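Local coordinates for oxidoreductase, short-chain dehydrogenase/reductase family (PDB 3L6E) that probably acts as an NAD(P)-dependent oxidoreductase of the short-chain dehydrogenase/reductase family, perhaps reducing 3-dehydrosphinganine in sphingolipid metabolism, at the interface of chains A and B. Numbering follows the deposited sequence. Chains: chain A/B, Oxidoreductase, short-chain dehydrogenase/reductase family.

Contact 1: the interface of chains A and B. Residues chain A 219, 221-224; chain B 219-223.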
# COMPACT_ATOMS: atom_id res chain seq x y z
N VAL A 219 -4.03 -0.35 -6.55
CA VAL A 219 -3.01 -0.84 -5.62
C VAL A 219 -2.92 -2.35 -5.78
O VAL A 219 -3.93 -3.04 -5.75
CB VAL A 219 -3.41 -0.48 -4.16
CG1 VAL A 219 -2.66 -1.36 -3.13
CG2 VAL A 219 -3.18 0.98 -3.91
N ASP A 221 -0.41 -4.23 -3.93
CA ASP A 221 0.10 -4.75 -2.66
C ASP A 221 0.15 -3.66 -1.61
O ASP A 221 0.61 -2.54 -1.88
CB ASP A 221 1.51 -5.38 -2.81
CG ASP A 221 1.63 -6.29 -4.03
OD1 ASP A 221 1.45 -7.53 -3.93
OD2 ASP A 221 1.92 -5.74 -5.12
N LEU A 222 -0.31 -3.98 -0.41
CA LEU A 222 -0.34 -3.01 0.68
C LEU A 222 0.23 -3.60 1.98
O LEU A 222 -0.30 -4.55 2.49
CB LEU A 222 -1.77 -2.52 0.91
CG LEU A 222 -1.98 -1.47 2.00
CD1 LEU A 222 -1.41 -0.11 1.60
CD2 LEU A 222 -3.45 -1.36 2.41
N PHE A 223 1.29 -3.00 2.51
CA PHE A 223 1.92 -3.46 3.73
C PHE A 223 1.66 -2.44 4.84
O PHE A 223 2.01 -1.28 4.71
CB PHE A 223 3.43 -3.68 3.52
CG PHE A 223 3.75 -4.78 2.54
CD1 PHE A 223 3.67 -4.56 1.17
CD2 PHE A 223 4.14 -6.04 2.99
CE1 PHE A 223 3.97 -5.57 0.25
CE2 PHE A 223 4.43 -7.05 2.10
CZ PHE A 223 4.35 -6.82 0.72
N ILE A 224 1.01 -2.88 5.91
CA ILE A 224 0.76 -2.01 7.06
C ILE A 224 1.52 -2.53 8.27
O ILE A 224 1.44 -3.71 8.57
CB ILE A 224 -0.74 -1.96 7.43
CG1 ILE A 224 -1.60 -1.64 6.20
CG2 ILE A 224 -1.01 -0.93 8.54
CD1 ILE A 224 -3.03 -2.10 6.38
N VAL B 219 1.08 2.68 6.94
CA VAL B 219 1.49 1.97 5.74
C VAL B 219 2.99 2.10 5.59
O VAL B 219 3.49 3.22 5.58
CB VAL B 219 0.86 2.61 4.46
CG1 VAL B 219 1.40 1.91 3.19
CG2 VAL B 219 -0.63 2.57 4.53
N THR B 220 3.67 0.96 5.43
CA THR B 220 5.13 0.89 5.28
C THR B 220 5.55 0.82 3.79
O THR B 220 6.59 1.38 3.42
CB THR B 220 5.73 -0.35 6.03
OG1 THR B 220 5.22 -1.57 5.48
CG2 THR B 220 5.41 -0.32 7.52
N ASP B 221 4.75 0.13 2.96
CA ASP B 221 5.03 -0.04 1.52
C ASP B 221 3.77 -0.07 0.65
O ASP B 221 2.85 -0.86 0.89
CB ASP B 221 5.82 -1.33 1.28
CG ASP B 221 6.97 -1.49 2.24
OD1 ASP B 221 8.04 -0.93 1.97
OD2 ASP B 221 6.76 -2.14 3.29
N LEU B 222 3.77 0.72 -0.42
CA LEU B 222 2.62 0.76 -1.32
C LEU B 222 3.04 0.45 -2.76
O LEU B 222 3.93 1.09 -3.31
CB LEU B 222 1.94 2.12 -1.25
CG LEU B 222 0.68 2.36 -2.09
CD1 LEU B 222 -0.47 1.63 -1.50
CD2 LEU B 222 0.37 3.84 -2.09
N PHE B 223 2.42 -0.56 -3.35
CA PHE B 223 2.72 -0.91 -4.71
C PHE B 223 1.49 -0.55 -5.56
O PHE B 223 0.40 -1.05 -5.30
CB PHE B 223 3.08 -2.38 -4.79
CG PHE B 223 4.39 -2.72 -4.13
CD1 PHE B 223 4.46 -2.91 -2.76
CD2 PHE B 223 5.55 -2.91 -4.90
CE1 PHE B 223 5.68 -3.26 -2.15
CE2 PHE B 223 6.75 -3.26 -4.30
CZ PHE B 223 6.82 -3.43 -2.92
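Two leucines meet across the local two-fold axis at the apolar centre: CD1 of A:Leu222 lies 3.7 Å from CD1 of B:Leu222, the side chains crossing obliquely. Each has CG anti to the backbone N (chi1 -179° in A:Leu222), and the CD1 branch of each is met by a valine of the other chain, the side chains crossing at about a right angle, CG2 of A:Val219 touching CD1 of B:Leu222 at 3.7 Å and CG1 of B:Val219 touching CD1 of A:Leu222. On the opposite face of the paired strands the two phenylalanines cross obliquely, CE1 of A:Phe223 meeting CE1 of B:Phe223 at 3.7 Å. Their CG atoms stand beside the backbone N, and each ring runs back past the aspartate opposite, with the carbonyl O of that aspartate at its edge, in plane. CD1 of B:Phe223 packs on CB of A:Asp221, whose carboxylate is turned almost perpendicular to the ring, at 83°.

Between these two layers the backbones join as antiparallel beta-strands. The amide N of B:Phe223 donates to O of A:Asp221 at 3.1 Å, nearly straight (166° at H) and in the carbonyl plane, and A:Phe223 N to B:Asp221 O is its symmetric twin. Further out, where B:Thr220 interrupts the regular pairing, its N reaches O of A:Phe223 at 2.9 Å from above the carbonyl plane. At the polar rim OG1 of B:Thr220, in the crowded position between backbone N and carbonyl carbon, donates to OD2 of B:Asp221 at 2.7 Å from above the carboxylate plane, which should restrain that carboxylate beside CB of A:Phe223.

Strand 217-226, the last element of each chain, supplies both sides, so the sheets of the two Rossmann-type subunits continue edge to edge.

Contact 2: the interface of chains A and B. Residues chain A 209-210, 212-214; chain B 205-206, 209.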
# COMPACT_ATOMS: atom_id res chain seq x y z
N ASP A 209 -9.36 2.23 1.65
CA ASP A 209 -8.88 3.32 0.82
C ASP A 209 -8.05 2.74 -0.32
O ASP A 209 -8.17 3.16 -1.46
CB ASP A 209 -8.06 4.35 1.59
CG ASP A 209 -8.91 5.24 2.47
OD1 ASP A 209 -10.13 5.03 2.54
OD2 ASP A 209 -8.34 6.15 3.10
N ALA A 210 -7.19 1.79 -0.01
CA ALA A 210 -6.34 1.20 -1.02
C ALA A 210 -7.19 0.47 -2.08
O ALA A 210 -6.83 0.44 -3.24
CB ALA A 210 -5.34 0.27 -0.39
N GLU A 212 -10.08 1.33 -3.28
CA GLU A 212 -10.91 2.24 -4.07
C GLU A 212 -10.54 2.18 -5.55
O GLU A 212 -9.37 2.21 -5.91
CB GLU A 212 -10.74 3.69 -3.58
CG GLU A 212 -11.42 4.02 -2.26
CD GLU A 212 -12.91 4.33 -2.40
OE1 GLU A 212 -13.27 5.16 -3.27
OE2 GLU A 212 -13.71 3.75 -1.62
N ALA A 213 -11.55 2.12 -6.42
CA ALA A 213 -11.33 2.13 -7.87
C ALA A 213 -10.87 3.50 -8.37
O ALA A 213 -11.40 4.52 -7.97
CB ALA A 213 -12.59 1.68 -8.60
N ARG A 214 -9.88 3.51 -9.25
CA ARG A 214 -9.46 4.73 -9.97
C ARG A 214 -9.24 4.34 -11.44
O ARG A 214 -9.05 3.15 -11.74
CB ARG A 214 -8.20 5.35 -9.34
CG ARG A 214 -8.32 5.65 -7.84
CD ARG A 214 -7.27 6.65 -7.33
NE ARG A 214 -7.25 6.70 -5.87
CZ ARG A 214 -8.02 7.49 -5.13
NH1 ARG A 214 -8.88 8.32 -5.71
NH2 ARG A 214 -7.94 7.44 -3.81
N ALA B 205 -3.16 10.37 -5.32
CA ALA B 205 -4.32 10.13 -4.50
C ALA B 205 -4.16 8.88 -3.62
O ALA B 205 -4.43 8.95 -2.43
CB ALA B 205 -5.60 10.04 -5.38
N TYR B 206 -3.73 7.76 -4.23
CA TYR B 206 -3.38 6.53 -3.51
C TYR B 206 -2.25 6.71 -2.49
O TYR B 206 -2.34 6.24 -1.35
CB TYR B 206 -2.96 5.43 -4.49
CG TYR B 206 -4.08 4.67 -5.13
CD1 TYR B 206 -5.09 4.08 -4.36
CD2 TYR B 206 -4.12 4.50 -6.51
CE1 TYR B 206 -6.12 3.38 -4.96
CE2 TYR B 206 -5.14 3.80 -7.12
CZ TYR B 206 -6.13 3.24 -6.34
OH TYR B 206 -7.14 2.54 -6.95
N ASP B 209 -3.47 9.09 0.53
CA ASP B 209 -4.35 8.30 1.40
C ASP B 209 -3.54 7.35 2.31
O ASP B 209 -3.82 7.20 3.49
CB ASP B 209 -5.33 7.45 0.59
CG ASP B 209 -6.51 8.25 0.04
OD1 ASP B 209 -6.63 9.44 0.35
OD2 ASP B 209 -7.35 7.68 -0.70
O HOH W 1 -6.01 5.43 4.12
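The aromatic ring of B:Tyr206 and the aliphatic stem of A:Arg214 form the core of this contact. CG of the tyrosine is anti to the carbonyl carbon, beside the backbone N (chi1 -82°). The arginine chain, extended from CG to NE, crosses one face of the ring: CD lies 3.6 Å from CE2 of B:Tyr206, and NE stands over the ring centre, 3.5 Å from the centroid, as a cation-pi contact. The guanidinium is steeply inclined to the ring (77°), so it presents an edge rather than stacking flat. One of its own faces is covered by the methyl of B:Ala205, whose CB sits 3.5 Å from CZ of A:Arg214. Ring and methyl, from adjacent residues of the helix, thus meet the guanidinium at an edge and on a face.

Toward the rim the phenol OH of B:Tyr206 donates to the main-chain O of A:Glu212 at a short 2.5 Å, nearly along the C=O axis (170°). At the tip of the arginine, NH2 of A:Arg214 forms a salt bridge with OD2 of B:Asp209 at 3.2 Å; the carboxylate oxygen lies at the guanidinium edge, but no N-H of NH2 is aimed at it, so the attraction is probably mainly electrostatic. The carboxylates of A:Asp209 and B:Asp209 come near each other, OD2 to OD2 4.2 Å, and the arginine charge may offset their repulsion. The O of a bridging water lies 2.6 Å from OD2 of A:Asp209 and also contacts the main-chain O of B:Asp209.

Chain B contributes helix 200-210, while chain A offers the end of its own helix 200-210 and the loop leading to strand 217-226. The loop thereby lies against the partner helix, flanking the paired edge strands of the two chains.

About 12 Å separates the C-alpha centres of contact 1 and contact 2, which share no residue but belong to one continuous two-fold interface. In chain A they follow one another in sequence: the helix end and loop of contact 2 run straight into the strand of contact 1. Contact 1 joins main chains as antiparallel strands and straddles the two-fold axis, whereas contact 2 depends largely on side chains and recurs with the chains exchanged. Loop-to-helix packing thus accompanies strand pairing at the C-terminal part of both subunits, as would suit a dimer, although the structure alone does not show its state in solution.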